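Local coordinates for protein alpha-Amylase (Thermotoga maritima, PDB 2B5D) that belongs to glycosyl hydrolase family 57, pairing a domain built round a mostly parallel beta-sheet with a helical C-terminal region, in an assembly of four chains, at residues 19-22 with 23-26; 422-425 with 426-430; 478-481 with 482-486; 501-504 with 505-508. All blocks are in the same frame, centred on the assembly; numbering follows the deposited sequence.

Contact 1. Residues 19-22 with 23-26; sequences PEYD and HFLE
Two different first torsions bring the rings of Y21 and F24 together, the side chains slanting across each other: Y21 sets CG beside its backbone N (chi1 -50°), while F24 carries its CG anti to N (chi1 -157°). Their rings approach obliquely, Y21 CD1 lying 3.2 Å from F24 CD2 and Y21 CE1 3.5 Å from F24 CE2. The planes are 26° from parallel, but with centroids 5.3 Å apart the rings are slid past one another, so this is a near-parallel apolar pair with little overlap rather than a full stack. The other flat group here, the H23 imidazole, lies obliquely beside the preceding carbonyl, its CD2 3.4 Å from D22 O. F24 also stacks on H18, so the aromatic cluster continues back along the chain. The carboxylate of D22 forms a salt bridge with R499 of the second subunit. All this happens in an irregular loop with neither helix nor strand. It belongs to the connection between strand 3-11 and helix 27-47, where P19 and E20 rest on W510 of helix 502-511 and Y21 packs on L483 of the second subunit.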
# COMPACT_ATOMS: atom_id res chain seq x y z
N PRO A 19 -16.92 17.72 8.30
CA PRO A 19 -18.13 17.67 9.12
C PRO A 19 -18.89 16.34 8.96
O PRO A 19 -19.79 16.08 9.74
CB PRO A 19 -18.95 18.85 8.61
CG PRO A 19 -18.48 19.08 7.24
CD PRO A 19 -17.06 18.64 7.16
N GLU A 20 -18.50 15.51 7.99
CA GLU A 20 -19.10 14.18 7.83
C GLU A 20 -18.73 13.17 8.94
O GLU A 20 -19.38 12.13 9.04
CB GLU A 20 -18.96 13.59 6.41
CG GLU A 20 -17.61 13.61 5.72
CD GLU A 20 -17.20 14.98 5.20
OE1 GLU A 20 -16.80 15.81 6.03
OE2 GLU A 20 -17.26 15.24 3.97
N TYR A 21 -17.72 13.50 9.76
CA TYR A 21 -17.31 12.70 10.94
C TYR A 21 -17.31 13.50 12.25
O TYR A 21 -17.30 14.73 12.25
CB TYR A 21 -15.94 12.04 10.72
CG TYR A 21 -15.86 11.30 9.40
CD1 TYR A 21 -15.22 11.87 8.29
CD2 TYR A 21 -16.48 10.05 9.24
CE1 TYR A 21 -15.15 11.20 7.06
CE2 TYR A 21 -16.43 9.37 8.02
CZ TYR A 21 -15.76 9.94 6.93
OH TYR A 21 -15.71 9.28 5.72
N ASP A 22 -17.30 12.76 13.36
CA ASP A 22 -17.55 13.28 14.72
C ASP A 22 -16.23 13.48 15.46
O ASP A 22 -16.13 14.36 16.32
CB ASP A 22 -18.43 12.29 15.50
CG ASP A 22 -19.45 12.96 16.42
OD1 ASP A 22 -19.94 14.08 16.09
OD2 ASP A 22 -19.75 12.36 17.47
N HIS A 23 -15.27 12.59 15.16
CA HIS A 23 -13.83 12.79 15.41
C HIS A 23 -13.10 12.37 14.12
O HIS A 23 -13.37 11.29 13.58
CB HIS A 23 -13.25 11.97 16.60
CG HIS A 23 -14.27 11.47 17.59
ND1 HIS A 23 -14.63 10.14 17.68
CD2 HIS A 23 -14.98 12.11 18.55
CE1 HIS A 23 -15.53 9.99 18.63
NE2 HIS A 23 -15.76 11.17 19.18
N PHE A 24 -12.21 13.24 13.63
CA PHE A 24 -11.38 12.95 12.45
C PHE A 24 -9.93 13.16 12.86
O PHE A 24 -9.62 14.10 13.61
CB PHE A 24 -11.76 13.85 11.26
CG PHE A 24 -11.38 13.28 9.91
CD1 PHE A 24 -10.24 13.72 9.25
CD2 PHE A 24 -12.18 12.30 9.30
CE1 PHE A 24 -9.88 13.19 8.00
CE2 PHE A 24 -11.83 11.75 8.05
CZ PHE A 24 -10.67 12.20 7.40
N LEU A 25 -9.05 12.29 12.39
CA LEU A 25 -7.65 12.29 12.84
C LEU A 25 -6.94 13.63 12.63
O LEU A 25 -6.19 14.09 13.49
CB LEU A 25 -6.87 11.14 12.17
CG LEU A 25 -5.37 11.00 12.50
CD1 LEU A 25 -5.13 10.70 13.99
CD2 LEU A 25 -4.72 9.95 11.59
N GLU A 26 -7.18 14.25 11.48
CA GLU A 26 -6.44 15.45 11.10
C GLU A 26 -7.07 16.76 11.57
O GLU A 26 -6.51 17.84 11.37
CB GLU A 26 -6.06 15.47 9.60
CG GLU A 26 -6.72 14.43 8.70
CD GLU A 26 -6.14 13.00 8.84
OE1 GLU A 26 -6.96 12.06 9.02
OE2 GLU A 26 -4.90 12.82 8.77

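Contact 2. Residues 422-425 with 426-430; sequences HLHE and MIERM
M426 lies along the backbone of the preceding turn, its CG 3.0 Å from H422 O and its SD 3.9 Å from L423 CD1. This is the close-packed side. I427 does much the same one residue on, its CG1 set beside the backbone N (chi1 -63°) and brought to 3.2 Å from L423 O. Beyond these two, the apolar face is closed by other parts of the chain: M426 meets I485 and F488 of helix 473-496, and both M426 and I427 touch L456 of helix 443-458. The backbone is that of a regular alpha-helix, part of helix 418-436 in the helical C-terminal region, with i to i+4 bonds such as R429 N to E425 O at 2.8 Å. Round on the looser side E425 and R429 cross obliquely, E425 CB lying over one face of the guanidinium. Their salt bridge is long, E425 OE1 to R429 NH2 4.0 Å, and the carboxylate and guanidinium planes are 69° apart. A water fills in: it donates to E425 OE1 at 2.8 Å and accepts only weakly from R429 NH2, at the guanidinium edge. R429 has a second partner in Y492, by a cation-pi contact. Further round, solvent-exposed E428 lays its CG over one face of the H424 ring, 4.2 Å from the centroid, its carboxylate plane turned 42° from that ring; H424 also packs on D300 of the third subunit.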
# COMPACT_ATOMS: atom_id res chain seq x y z
N HIS A 422 -3.77 18.92 -14.66
CA HIS A 422 -5.10 19.22 -14.15
C HIS A 422 -5.22 20.61 -13.55
O HIS A 422 -6.25 21.28 -13.73
CB HIS A 422 -5.62 18.15 -13.17
CG HIS A 422 -6.28 17.01 -13.87
ND1 HIS A 422 -5.60 15.86 -14.22
CD2 HIS A 422 -7.54 16.87 -14.35
CE1 HIS A 422 -6.42 15.05 -14.88
NE2 HIS A 422 -7.60 15.64 -14.96
N LEU A 423 -4.19 21.05 -12.84
CA LEU A 423 -4.17 22.41 -12.33
C LEU A 423 -4.18 23.45 -13.47
O LEU A 423 -4.95 24.40 -13.44
CB LEU A 423 -2.99 22.60 -11.39
CG LEU A 423 -3.22 22.68 -9.86
CD1 LEU A 423 -4.61 22.35 -9.34
CD2 LEU A 423 -2.16 21.89 -9.13
N HIS A 424 -3.35 23.24 -14.47
CA HIS A 424 -3.32 24.03 -15.65
C HIS A 424 -4.72 24.19 -16.28
O HIS A 424 -5.19 25.34 -16.45
CB HIS A 424 -2.36 23.43 -16.65
CG HIS A 424 -2.37 24.14 -17.97
ND1 HIS A 424 -3.05 23.66 -19.06
CD2 HIS A 424 -1.83 25.32 -18.34
CE1 HIS A 424 -2.89 24.50 -20.07
NE2 HIS A 424 -2.17 25.52 -19.65
N GLU A 425 -5.40 23.07 -16.57
CA GLU A 425 -6.76 23.13 -17.14
C GLU A 425 -7.77 23.76 -16.19
O GLU A 425 -8.63 24.54 -16.61
CB GLU A 425 -7.26 21.74 -17.53
CG GLU A 425 -6.64 21.19 -18.77
CD GLU A 425 -6.92 22.05 -19.98
OE1 GLU A 425 -8.03 22.67 -20.05
OE2 GLU A 425 -5.99 22.12 -20.84
N MET A 426 -7.68 23.45 -14.91
CA MET A 426 -8.64 24.09 -13.98
C MET A 426 -8.54 25.63 -13.92
O MET A 426 -9.55 26.30 -13.76
CB MET A 426 -8.55 23.53 -12.56
CG MET A 426 -8.82 22.03 -12.44
SD MET A 426 -8.01 21.30 -10.99
CE MET A 426 -8.81 22.18 -9.61
N ILE A 427 -7.32 26.18 -14.04
CA ILE A 427 -7.10 27.63 -13.90
C ILE A 427 -7.61 28.27 -15.16
O ILE A 427 -8.36 29.23 -15.08
CB ILE A 427 -5.56 28.02 -13.67
CG1 ILE A 427 -5.02 27.44 -12.35
CG2 ILE A 427 -5.34 29.55 -13.66
CD1 ILE A 427 -3.54 27.31 -12.32
N GLU A 428 -7.17 27.72 -16.31
CA GLU A 428 -7.58 28.12 -17.65
C GLU A 428 -9.11 28.08 -17.79
O GLU A 428 -9.70 29.05 -18.29
CB GLU A 428 -6.90 27.28 -18.76
CG GLU A 428 -5.41 27.59 -18.94
CD GLU A 428 -4.87 27.39 -20.42
OE1 GLU A 428 -3.82 28.00 -20.77
OE2 GLU A 428 -5.49 26.62 -21.21
N ARG A 429 -9.74 27.01 -17.33
CA ARG A 429 -11.20 26.91 -17.40
C ARG A 429 -11.86 27.88 -16.46
O ARG A 429 -12.87 28.46 -16.79
CB ARG A 429 -11.72 25.50 -17.08
CG ARG A 429 -11.93 24.62 -18.29
CD ARG A 429 -11.00 23.42 -18.29
NE ARG A 429 -11.47 22.33 -17.42
CZ ARG A 429 -11.61 21.05 -17.80
NH1 ARG A 429 -12.04 20.14 -16.93
NH2 ARG A 429 -11.30 20.68 -19.05
N MET A 430 -11.32 28.01 -15.26
CA MET A 430 -11.91 28.91 -14.24
C MET A 430 -11.98 30.37 -14.73
O MET A 430 -12.91 31.11 -14.35
CB MET A 430 -11.10 28.86 -12.95
CG MET A 430 -11.71 29.66 -11.81
SD MET A 430 -13.22 28.84 -11.20
CE MET A 430 -14.32 30.17 -10.80
O HOH W 1 -10.11 22.15 -21.90

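Contact 3. Residues 478-481 with 482-486; sequences ENRT and KLHIK
K482 runs back over E478, and its long chain can be traced outward from the backbone. CB lies 3.5 Å from E478 O; CG, set beside the backbone N by chi1 of -57°, drops closer, to 3.1 Å from that same oxygen; CD draws off again to 3.7 Å. Beyond CG the chain is extended, taking CE to 4.4 Å from E478 OE2. At the tip NZ is 4.6 Å from E478 OE2, opposite charges near each other but beyond salt-bridge distance. E478 O is thus brushed by the lysine's methylenes while it accepts the backbone N-H of K482 at 3.2 Å. Beside the lysine on the helix, T481 and I485 make the apolar contact: CG2 of T481 meets CD1 of I485 at 3.8 Å, the two side chains slanting across each other. T481 OG1, the other branch, lies beside the backbone N and bonds weakly to A477 O. These are successive turns of helix 473-496, an alpha-helix of the C-terminal region. I485 packs against W418 and M426 of helix 418-436, H484 reaches E455 and L458 of helix 443-458, and L483 rests on Y21 of the second subunit.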
# COMPACT_ATOMS: atom_id res chain seq x y z
N GLU A 478 -1.68 14.03 -1.33
CA GLU A 478 -2.00 13.91 -2.75
C GLU A 478 -3.42 13.39 -2.91
O GLU A 478 -4.07 13.64 -3.92
CB GLU A 478 -0.97 13.07 -3.50
CG GLU A 478 0.19 13.93 -4.02
CD GLU A 478 1.16 13.17 -4.93
OE1 GLU A 478 2.39 13.16 -4.63
OE2 GLU A 478 0.69 12.58 -5.95
N ASN A 479 -3.89 12.70 -1.88
CA ASN A 479 -5.30 12.39 -1.75
C ASN A 479 -6.16 13.65 -1.61
O ASN A 479 -7.18 13.75 -2.28
CB ASN A 479 -5.53 11.41 -0.60
CG ASN A 479 -5.13 9.94 -0.95
OD1 ASN A 479 -4.41 9.68 -1.94
ND2 ASN A 479 -5.58 8.99 -0.12
N ARG A 480 -5.76 14.58 -0.74
CA ARG A 480 -6.37 15.92 -0.67
C ARG A 480 -6.44 16.63 -2.02
O ARG A 480 -7.49 17.08 -2.42
CB ARG A 480 -5.65 16.83 0.31
CG ARG A 480 -6.15 16.68 1.71
CD ARG A 480 -7.64 16.85 1.76
NE ARG A 480 -7.98 18.24 2.06
CZ ARG A 480 -9.19 18.66 2.43
NH1 ARG A 480 -10.22 17.79 2.54
NH2 ARG A 480 -9.38 19.96 2.68
N THR A 481 -5.31 16.70 -2.70
CA THR A 481 -5.24 17.46 -3.93
C THR A 481 -6.23 16.92 -4.95
O THR A 481 -7.12 17.64 -5.38
CB THR A 481 -3.80 17.55 -4.50
OG1 THR A 481 -2.98 18.26 -3.56
CG2 THR A 481 -3.77 18.32 -5.83
N LYS A 482 -6.09 15.64 -5.28
CA LYS A 482 -7.00 14.91 -6.19
C LYS A 482 -8.47 14.97 -5.78
O LYS A 482 -9.35 15.11 -6.62
CB LYS A 482 -6.54 13.45 -6.33
CG LYS A 482 -5.08 13.36 -6.85
CD LYS A 482 -4.64 11.92 -7.10
CE LYS A 482 -3.23 11.87 -7.74
NZ LYS A 482 -2.79 10.44 -8.09
N LEU A 483 -8.75 14.89 -4.49
CA LEU A 483 -10.12 15.08 -4.04
C LEU A 483 -10.70 16.45 -4.51
O LEU A 483 -11.77 16.51 -5.11
CB LEU A 483 -10.16 14.93 -2.52
CG LEU A 483 -11.49 15.17 -1.80
CD1 LEU A 483 -12.52 14.17 -2.30
CD2 LEU A 483 -11.24 14.97 -0.35
N HIS A 484 -9.98 17.55 -4.27
CA HIS A 484 -10.40 18.86 -4.77
C HIS A 484 -10.36 18.99 -6.29
O HIS A 484 -11.22 19.64 -6.85
CB HIS A 484 -9.61 19.95 -4.04
CG HIS A 484 -9.89 19.96 -2.58
ND1 HIS A 484 -8.93 19.66 -1.63
CD2 HIS A 484 -11.04 20.13 -1.90
CE1 HIS A 484 -9.47 19.71 -0.42
NE2 HIS A 484 -10.75 20.00 -0.56
N ILE A 485 -9.40 18.35 -6.95
CA ILE A 485 -9.45 18.38 -8.38
C ILE A 485 -10.77 17.78 -8.88
O ILE A 485 -11.47 18.39 -9.70
CB ILE A 485 -8.23 17.66 -9.00
CG1 ILE A 485 -6.98 18.51 -8.85
CG2 ILE A 485 -8.47 17.39 -10.50
CD1 ILE A 485 -5.67 17.74 -9.10
N LYS A 486 -11.10 16.59 -8.37
CA LYS A 486 -12.28 15.83 -8.76
C LYS A 486 -13.57 16.60 -8.47
O LYS A 486 -14.45 16.63 -9.32
CB LYS A 486 -12.31 14.47 -8.04
CG LYS A 486 -13.55 13.60 -8.41
CD LYS A 486 -13.20 12.49 -9.46
CE LYS A 486 -14.30 11.35 -9.60
NZ LYS A 486 -15.54 11.79 -10.38

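Contact 4. Residues 501-504 with 505-508; sequences DEEM and LRYY
E503 and R506 are joined by a salt bridge, E503 OE1 to R506 NH1 at 3.6 Å, with the carboxylate and guanidinium planes 39° apart. The arginine chain bends at chi3 (-62°), which folds the guanidinium back so that one face lies over E503 CA. Backbone bonds hold the first turns: L505 N reaches D501 O at 3.1 Å in a nearly straight bond, and Y508 N reaches M504 O at 3.0 Å. Before the helix, D501 OD2 accepts M504 N at 3.3 Å and, less directly, E503 N, both weak bonds. Further out, M504 and Y508 run side by side, pointing the same way. CG of M504 sits over one face of the tyrosine ring, 4.1 Å from its centroid, while SD lies obliquely, 3.5 Å from Y508 OH. That hydroxyl is hydrogen-bonded to N490 and to E20 O of the second subunit; the ring of Y507 stacks on Y507 of the second subunit. The arrangement is that of an alpha-helix start with an Asp N-cap, followed by a Met-aromatic contact one turn along, here at the beginning of helix 502-511.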
# COMPACT_ATOMS: atom_id res chain seq x y z
N ASP A 501 -26.33 19.83 -10.29
CA ASP A 501 -26.85 18.86 -9.35
C ASP A 501 -26.81 19.52 -7.99
O ASP A 501 -25.79 19.59 -7.34
CB ASP A 501 -25.94 17.64 -9.42
CG ASP A 501 -26.34 16.52 -8.48
OD1 ASP A 501 -25.92 15.37 -8.80
OD2 ASP A 501 -27.01 16.79 -7.44
N GLU A 502 -27.96 19.99 -7.56
CA GLU A 502 -27.99 20.88 -6.43
C GLU A 502 -27.64 20.28 -5.11
O GLU A 502 -27.18 21.00 -4.21
CB GLU A 502 -29.34 21.57 -6.33
CG GLU A 502 -29.54 22.62 -7.40
CD GLU A 502 -30.73 23.49 -7.07
OE1 GLU A 502 -30.76 24.01 -5.91
OE2 GLU A 502 -31.62 23.64 -7.95
N GLU A 503 -27.89 18.98 -4.97
CA GLU A 503 -27.64 18.28 -3.72
C GLU A 503 -26.14 18.01 -3.51
O GLU A 503 -25.64 18.12 -2.39
CB GLU A 503 -28.43 16.96 -3.68
CG GLU A 503 -29.93 17.15 -3.51
CD GLU A 503 -30.58 15.93 -2.87
OE1 GLU A 503 -30.75 15.94 -1.62
OE2 GLU A 503 -30.90 14.96 -3.63
N MET A 504 -25.47 17.62 -4.60
CA MET A 504 -24.04 17.50 -4.63
C MET A 504 -23.38 18.86 -4.34
O MET A 504 -22.50 18.95 -3.50
CB MET A 504 -23.55 16.97 -5.99
CG MET A 504 -22.07 16.61 -5.97
SD MET A 504 -21.33 16.46 -7.63
CE MET A 504 -22.01 14.89 -8.15
N LEU A 505 -23.82 19.91 -5.03
CA LEU A 505 -23.31 21.27 -4.80
C LEU A 505 -23.44 21.69 -3.34
O LEU A 505 -22.51 22.24 -2.77
CB LEU A 505 -24.00 22.31 -5.70
CG LEU A 505 -23.67 23.80 -5.41
CD1 LEU A 505 -22.20 24.16 -5.69
CD2 LEU A 505 -24.61 24.68 -6.22
N ARG A 506 -24.57 21.39 -2.72
CA ARG A 506 -24.74 21.71 -1.31
C ARG A 506 -23.83 20.86 -0.44
O ARG A 506 -23.50 21.23 0.69
CB ARG A 506 -26.17 21.43 -0.88
CG ARG A 506 -27.20 22.39 -1.38
CD ARG A 506 -28.36 22.44 -0.38
NE ARG A 506 -29.01 21.14 -0.26
CZ ARG A 506 -29.88 20.64 -1.14
NH1 ARG A 506 -30.40 19.43 -0.93
NH2 ARG A 506 -30.24 21.35 -2.22
N TYR A 507 -23.47 19.68 -0.95
CA TYR A 507 -22.63 18.80 -0.16
C TYR A 507 -21.26 19.49 -0.12
O TYR A 507 -20.77 19.84 0.95
CB TYR A 507 -22.59 17.36 -0.71
CG TYR A 507 -21.42 16.60 -0.15
CD1 TYR A 507 -21.29 16.45 1.23
CD2 TYR A 507 -20.43 16.07 -0.98
CE1 TYR A 507 -20.19 15.82 1.79
CE2 TYR A 507 -19.32 15.43 -0.43
CZ TYR A 507 -19.21 15.31 0.96
OH TYR A 507 -18.14 14.66 1.53
N TYR A 508 -20.69 19.73 -1.30
CA TYR A 508 -19.48 20.54 -1.48
C TYR A 508 -19.45 21.89 -0.72
O TYR A 508 -18.44 22.21 -0.07
CB TYR A 508 -19.28 20.81 -2.96
CG TYR A 508 -18.96 19.59 -3.79
CD1 TYR A 508 -18.83 19.70 -5.15
CD2 TYR A 508 -18.82 18.32 -3.21
CE1 TYR A 508 -18.52 18.62 -5.94
CE2 TYR A 508 -18.52 17.18 -4.00
CZ TYR A 508 -18.39 17.36 -5.38
OH TYR A 508 -18.08 16.31 -6.25

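Overall arrangement
The four contacts come in series along the chain. Contact 1 sits in the loop after strand 3-11 of the central sheet, in the family 57 range; contacts 2, 3 and 4 occupy helices 418-436, 473-496 and 502-511 of the C-terminal region. Contacts 2 and 3 touch where M426 SD meets I485 CG1 at 3.7 Å, their centres 14 Å apart. Contacts 1 and 4, with centres 20 Å apart, are joined by a probable hydrogen bond, E20 OE2 to Y507 OH at 2.7 Å, tying the loop to the last of these helices. All four contacts reach the second subunit, and contact 2 the third as well, so the loop and all three helices meet other chains of the assembly.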